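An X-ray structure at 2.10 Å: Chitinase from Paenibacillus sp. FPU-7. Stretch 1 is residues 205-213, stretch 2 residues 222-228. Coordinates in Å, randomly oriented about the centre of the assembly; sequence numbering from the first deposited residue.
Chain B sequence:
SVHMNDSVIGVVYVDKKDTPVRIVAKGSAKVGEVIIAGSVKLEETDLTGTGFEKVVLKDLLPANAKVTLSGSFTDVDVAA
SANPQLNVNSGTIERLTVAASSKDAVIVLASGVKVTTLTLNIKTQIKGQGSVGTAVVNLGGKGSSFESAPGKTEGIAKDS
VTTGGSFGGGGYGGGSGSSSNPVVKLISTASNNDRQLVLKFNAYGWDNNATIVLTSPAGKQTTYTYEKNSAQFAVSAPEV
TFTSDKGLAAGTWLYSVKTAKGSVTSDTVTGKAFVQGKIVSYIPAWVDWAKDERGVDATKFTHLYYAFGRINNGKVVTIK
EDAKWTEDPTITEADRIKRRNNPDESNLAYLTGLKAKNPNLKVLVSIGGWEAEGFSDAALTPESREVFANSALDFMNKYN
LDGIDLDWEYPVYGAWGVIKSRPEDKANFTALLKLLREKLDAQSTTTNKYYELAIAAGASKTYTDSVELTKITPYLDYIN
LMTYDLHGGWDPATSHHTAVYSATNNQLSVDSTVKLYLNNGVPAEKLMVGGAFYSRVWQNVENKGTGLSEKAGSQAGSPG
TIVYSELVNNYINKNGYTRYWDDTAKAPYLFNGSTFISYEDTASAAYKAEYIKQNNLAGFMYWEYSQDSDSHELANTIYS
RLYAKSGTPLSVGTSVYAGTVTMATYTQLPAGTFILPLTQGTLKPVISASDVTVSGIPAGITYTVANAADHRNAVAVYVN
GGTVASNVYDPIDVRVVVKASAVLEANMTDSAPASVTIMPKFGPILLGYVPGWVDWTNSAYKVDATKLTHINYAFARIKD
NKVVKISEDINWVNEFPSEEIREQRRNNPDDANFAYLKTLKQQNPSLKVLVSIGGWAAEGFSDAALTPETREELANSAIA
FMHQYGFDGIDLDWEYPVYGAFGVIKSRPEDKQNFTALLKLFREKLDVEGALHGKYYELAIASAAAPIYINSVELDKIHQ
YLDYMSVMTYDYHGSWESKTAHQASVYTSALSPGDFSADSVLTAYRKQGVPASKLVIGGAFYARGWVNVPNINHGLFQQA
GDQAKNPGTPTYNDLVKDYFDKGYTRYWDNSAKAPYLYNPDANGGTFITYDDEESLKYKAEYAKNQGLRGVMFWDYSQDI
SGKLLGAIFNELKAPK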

ATOM      1  N   GLY B 205     -33.418 -17.599 -14.446  1.00 92.47           N
ATOM      2  CA  GLY B 205     -34.589 -16.737 -14.589  1.00 92.94           C
ATOM      3  C   GLY B 205     -34.222 -15.325 -14.995  1.00 84.59           C
ATOM      4  O   GLY B 205     -34.777 -14.346 -14.461  1.00 79.34           O
ATOM      5  N   TRP B 206     -33.276 -15.216 -15.930  1.00 83.23           N
ATOM      6  CA  TRP B 206     -32.855 -13.917 -16.422  1.00 88.43           C
ATOM      7  C   TRP B 206     -34.092 -13.226 -16.987  1.00 89.39           C
ATOM      8  O   TRP B 206     -34.626 -13.673 -18.002  1.00 81.27           O
ATOM      9  CB  TRP B 206     -31.751 -14.026 -17.506  1.00 88.70           C
ATOM     10  CG  TRP B 206     -31.314 -12.657 -18.019  1.00 85.90           C
ATOM     11  CD1 TRP B 206     -31.363 -12.193 -19.312  1.00 81.26           C
ATOM     12  CD2 TRP B 206     -30.821 -11.572 -17.224  1.00 85.49           C
ATOM     13  NE1 TRP B 206     -30.920 -10.892 -19.364  1.00 80.49           N
ATOM     14  CE2 TRP B 206     -30.570 -10.493 -18.101  1.00 85.98           C
ATOM     15  CE3 TRP B 206     -30.548 -11.414 -15.854  1.00 84.09           C
ATOM     16  CZ2 TRP B 206     -30.062  -9.269 -17.651  1.00 88.93           C
ATOM     17  CZ3 TRP B 206     -30.050 -10.198 -15.408  1.00 86.03           C
ATOM     18  CH2 TRP B 206     -29.809  -9.137 -16.305  1.00 81.25           C
ATOM     19  N   ASP B 207     -34.577 -12.185 -16.305  1.00 87.12           N
ATOM     20  CA  ASP B 207     -35.680 -11.385 -16.836  1.00 83.93           C
ATOM     21  C   ASP B 207     -35.200  -9.967 -17.066  1.00 85.31           C
ATOM     22  O   ASP B 207     -35.870  -8.983 -16.688  1.00 78.91           O
ATOM     23  CB  ASP B 207     -36.921 -11.460 -15.921  1.00 91.58           C
ATOM     24  CG  ASP B 207     -38.196 -10.779 -16.521  1.00 85.54           C
ATOM     25  OD1 ASP B 207     -38.360 -10.736 -17.766  1.00 64.17           O
ATOM     26  OD2 ASP B 207     -39.026 -10.275 -15.720  1.00 89.28           O
ATOM     27  N   ASN B 208     -34.034  -9.865 -17.711  1.00 81.19           N
ATOM     28  CA  ASN B 208     -33.558  -8.593 -18.190  1.00 76.91           C
ATOM     29  C   ASN B 208     -33.615  -7.512 -17.077  1.00 79.15           C
ATOM     30  O   ASN B 208     -34.027  -6.358 -17.304  1.00 70.75           O
ATOM     31  CB  ASN B 208     -34.404  -8.205 -19.406  1.00 80.60           C
ATOM     32  CG  ASN B 208     -33.736  -7.171 -20.272  1.00 80.69           C
ATOM     33  OD1 ASN B 208     -34.083  -5.986 -20.210  1.00 77.28           O
ATOM     34  ND2 ASN B 208     -32.756  -7.602 -21.075  1.00 79.34           N
ATOM     35  N   ASN B 209     -33.241  -7.917 -15.862  1.00 74.87           N
ATOM     36  CA  ASN B 209     -33.091  -6.980 -14.758  1.00 74.75           C
ATOM     37  C   ASN B 209     -32.254  -7.616 -13.652  1.00 79.58           C
ATOM     38  O   ASN B 209     -32.224  -8.866 -13.467  1.00 76.07           O
ATOM     39  CB  ASN B 209     -34.433  -6.505 -14.186  1.00 69.28           C
ATOM     40  CG  ASN B 209     -34.923  -7.386 -13.048  1.00 73.33           C
ATOM     41  OD1 ASN B 209     -35.038  -8.607 -13.195  1.00 83.03           O
ATOM     42  ND2 ASN B 209     -35.180  -6.779 -11.900  1.00 75.50           N
ATOM     43  N   ALA B 210     -31.585  -6.722 -12.933  1.00 79.05           N
ATOM     44  CA  ALA B 210     -30.778  -7.052 -11.759  1.00 74.45           C
ATOM     45  C   ALA B 210     -30.234  -5.768 -11.175  1.00 70.77           C
ATOM     46  O   ALA B 210     -30.119  -4.719 -11.863  1.00 65.28           O
ATOM     47  CB  ALA B 210     -29.637  -8.008 -12.090  1.00 78.88           C
ATOM     48  N   THR B 211     -29.906  -5.874  -9.894  1.00 79.06           N
ATOM     49  CA  THR B 211     -29.505  -4.726  -9.083  1.00 82.83           C
ATOM     50  C   THR B 211     -28.245  -5.108  -8.209  1.00 75.16           C
ATOM     51  O   THR B 211     -28.205  -6.156  -7.497  1.00 60.91           O
ATOM     52  CB  THR B 211     -30.758  -4.110  -8.352  1.00 89.61           C
ATOM     53  OG1 THR B 211     -30.429  -3.677  -7.025  1.00 90.81           O
ATOM     54  CG2 THR B 211     -31.969  -5.102  -8.302  1.00 87.66           C
ATOM     55  N   ILE B 212     -27.193  -4.294  -8.346  1.00 70.27           N
ATOM     56  CA  ILE B 212     -25.899  -4.541  -7.677  1.00 63.15           C
ATOM     57  C   ILE B 212     -25.609  -3.348  -6.811  1.00 59.21           C
ATOM     58  O   ILE B 212     -25.682  -2.208  -7.320  1.00 52.07           O
ATOM     59  CB  ILE B 212     -24.752  -4.720  -8.688  1.00 64.89           C
ATOM     60  CG1 ILE B 212     -24.907  -6.054  -9.424  1.00 61.26           C
ATOM     61  CG2 ILE B 212     -23.386  -4.700  -7.990  1.00 66.33           C
ATOM     62  CD1 ILE B 212     -24.110  -6.141 -10.696  1.00 60.62           C
ATOM     63  N   VAL B 213     -25.304  -3.598  -5.529  1.00 54.81           N
ATOM     64  CA  VAL B 213     -24.831  -2.521  -4.638  1.00 64.52           C
ATOM     65  C   VAL B 213     -23.352  -2.779  -4.248  1.00 61.77           C
ATOM     66  O   VAL B 213     -22.992  -3.889  -3.836  1.00 54.76           O
ATOM     67  CB  VAL B 213     -25.736  -2.247  -3.384  1.00 75.98           C
ATOM     68  CG1 VAL B 213     -25.431  -3.163  -2.192  1.00 76.60           C
ATOM     69  CG2 VAL B 213     -25.597  -0.788  -2.915  1.00 76.98           C
TER
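Stretch 2 222-228: TTYTYEK

How does stretch 2 run along stretch 1? Residues 222-225 form an extended strand that lies antiparallel beside the strand ending stretch 1 at Val213, with 162° between their N-to-C directions and a closest approach of 4.5 Å between the axes. Thr225 therefore pairs with Thr211, Tyr224 with Ile212 and Thr223 with Val213. The CA atoms of Ile212 and Tyr224 are 5.0 Å apart, as expected of a hydrogen-bonded pair, whereas the CA atoms of Val213 and Thr223 are 4.3 Å apart, in a non-hydrogen-bonded pair.

What holds the two strands in this register? Ile212 and Tyr224 bond to each other twice: Ile212 N donates to Tyr224 O at 2.6 Å, and Tyr224 N donates to Ile212 O, also at 2.6 Å. Each of these carbonyls also receives a CA-H...O contact, with Thr211 CA 3.3 Å from Tyr224 O and Thr223 CA 3.3 Å from Ile212 O. The side chains of Ile212 and Tyr224 leave on the same face of the sheet, CB to CB 4.4 Å, but the end of the tyrosine leads away from stretch 1. On the other face, Thr211 CB lies 3.8 Å from Thr225 CG2, and Val213 CG2 comes within 3.6 Å of Thr223 OG1.

Why does Tyr226 cover more of stretch 1 than any other residue of stretch 2? Its CA-to-CB bond points toward stretch 1, and with chi1 in the t well its ring reaches the loop before the strand. The backbone fixes its base, since Tyr226 N donates to Ala210 O at 2.8 Å, while Tyr226 CB packs 3.7 Å from Asn209 CA. Farther out, Trp206 presents its edge to the face of the tyrosine in an offset edge-to-face pair, with planes at 72°, ring centroids 5.2 Å apart and Trp206 CZ2 3.4 Å from Tyr226 CE2. Asn208 ND2 approaches Tyr226 CE1 to 3.5 Å.

Where does stretch 2 leave the strand? After Thr225 the backbone turns into a weakly bonded helix at about 226-228, and Thr225 occupies its N-cap position: Lys228 N donates to Thr225 OG1 at 3.0 Å. The turn carries Lys228 out of contact, but the end of the Glu227 side chain comes nearer to stretch 1, placing OE2 of Glu227 3.2 Å from CB of Asn209.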

ATOM      1  N   THR B 222     -23.040   2.180  -3.289  1.00 63.91           N
ATOM      2  CA  THR B 222     -23.287   2.588  -4.670  1.00 66.31           C
ATOM      3  C   THR B 222     -24.105   1.526  -5.388  1.00 69.04           C
ATOM      4  O   THR B 222     -23.887   0.335  -5.161  1.00 63.74           O
ATOM      5  CB  THR B 222     -21.942   2.905  -5.331  1.00 71.24           C
ATOM      6  OG1 THR B 222     -21.879   4.298  -5.642  1.00 77.67           O
ATOM      7  CG2 THR B 222     -21.684   2.112  -6.567  1.00 73.02           C
ATOM      8  N   THR B 223     -25.066   1.950  -6.225  1.00 75.22           N
ATOM      9  CA  THR B 223     -26.035   1.004  -6.813  1.00 68.13           C
ATOM     10  C   THR B 223     -26.020   1.042  -8.339  1.00 61.70           C
ATOM     11  O   THR B 223     -25.830   2.111  -8.964  1.00 55.86           O
ATOM     12  CB  THR B 223     -27.481   1.191  -6.277  1.00 68.65           C
ATOM     13  OG1 THR B 223     -27.475   1.502  -4.882  1.00 61.74           O
ATOM     14  CG2 THR B 223     -28.271  -0.097  -6.477  1.00 69.21           C
ATOM     15  N   TYR B 224     -26.158  -0.149  -8.909  1.00 55.02           N
ATOM     16  CA  TYR B 224     -26.176  -0.342 -10.333  1.00 65.00           C
ATOM     17  C   TYR B 224     -27.335  -1.297 -10.705  1.00 69.37           C
ATOM     18  O   TYR B 224     -27.521  -2.339 -10.054  1.00 67.08           O
ATOM     19  CB  TYR B 224     -24.808  -0.869 -10.818  1.00 71.26           C
ATOM     20  CG  TYR B 224     -23.663   0.136 -10.626  1.00 76.47           C
ATOM     21  CD1 TYR B 224     -23.460   1.210 -11.523  1.00 76.10           C
ATOM     22  CD2 TYR B 224     -22.797   0.024  -9.537  1.00 71.28           C
ATOM     23  CE1 TYR B 224     -22.430   2.131 -11.329  1.00 70.13           C
ATOM     24  CE2 TYR B 224     -21.762   0.918  -9.359  1.00 70.34           C
ATOM     25  CZ  TYR B 224     -21.581   1.973 -10.237  1.00 75.12           C
ATOM     26  OH  TYR B 224     -20.542   2.838 -10.007  1.00 74.44           O
ATOM     27  N   THR B 225     -28.106  -0.924 -11.735  1.00 64.19           N
ATOM     28  CA  THR B 225     -29.245  -1.740 -12.219  1.00 78.74           C
ATOM     29  C   THR B 225     -29.142  -2.008 -13.715  1.00 80.37           C
ATOM     30  O   THR B 225     -28.640  -1.145 -14.446  1.00 75.95           O
ATOM     31  CB  THR B 225     -30.599  -1.040 -11.951  1.00 78.07           C
ATOM     32  OG1 THR B 225     -30.615   0.280 -12.558  1.00 76.12           O
ATOM     33  CG2 THR B 225     -30.867  -0.960 -10.422  1.00 72.93           C
ATOM     34  N   TYR B 226     -29.632  -3.167 -14.180  1.00 84.15           N
ATOM     35  CA  TYR B 226     -29.787  -3.378 -15.645  1.00 91.80           C
ATOM     36  C   TYR B 226     -30.644  -2.278 -16.308  1.00 97.88           C
ATOM     37  O   TYR B 226     -30.436  -1.950 -17.477  1.00 93.40           O
ATOM     38  CB  TYR B 226     -30.379  -4.746 -15.988  1.00 91.25           C
ATOM     39  CG  TYR B 226     -30.072  -5.196 -17.416  1.00 92.34           C
ATOM     40  CD1 TYR B 226     -30.849  -4.772 -18.507  1.00 96.39           C
ATOM     41  CD2 TYR B 226     -29.010  -6.053 -17.680  1.00 93.74           C
ATOM     42  CE1 TYR B 226     -30.561  -5.186 -19.815  1.00 97.95           C
ATOM     43  CE2 TYR B 226     -28.714  -6.469 -18.981  1.00101.87           C
ATOM     44  CZ  TYR B 226     -29.490  -6.042 -20.045  1.00 99.84           C
ATOM     45  OH  TYR B 226     -29.181  -6.472 -21.315  1.00 94.38           O
ATOM     46  N   GLU B 227     -31.582  -1.707 -15.548  1.00105.37           N
ATOM     47  CA  GLU B 227     -32.434  -0.599 -16.016  1.00113.33           C
ATOM     48  C   GLU B 227     -31.621   0.664 -16.377  1.00103.02           C
ATOM     49  O   GLU B 227     -31.546   1.036 -17.556  1.00 92.84           O
ATOM     50  CB  GLU B 227     -33.552  -0.282 -14.986  1.00125.79           C
ATOM     51  CG  GLU B 227     -34.759  -1.244 -14.992  1.00128.72           C
ATOM     52  CD  GLU B 227     -34.428  -2.717 -14.691  1.00126.10           C
ATOM     53  OE1 GLU B 227     -33.434  -3.022 -13.974  1.00115.85           O
ATOM     54  OE2 GLU B 227     -35.185  -3.582 -15.182  1.00115.75           O
ATOM     55  N   LYS B 228     -31.004   1.304 -15.379  1.00100.36           N
ATOM     56  CA  LYS B 228     -30.173   2.508 -15.640  1.00100.78           C
ATOM     57  C   LYS B 228     -28.834   2.224 -16.347  1.00 98.68           C
ATOM     58  O   LYS B 228     -28.330   3.097 -17.074  1.00 97.44           O
ATOM     59  CB  LYS B 228     -29.896   3.311 -14.346  1.00 97.20           C
ATOM     60  CG  LYS B 228     -30.685   4.615 -14.182  1.00 93.75           C
ATOM     61  CD  LYS B 228     -31.426   4.657 -12.859  1.00 89.81           C
ATOM     62  CE  LYS B 228     -32.589   3.679 -12.894  1.00 89.75           C
ATOM     63  NZ  LYS B 228     -33.099   3.386 -11.535  1.00 94.05           N
TER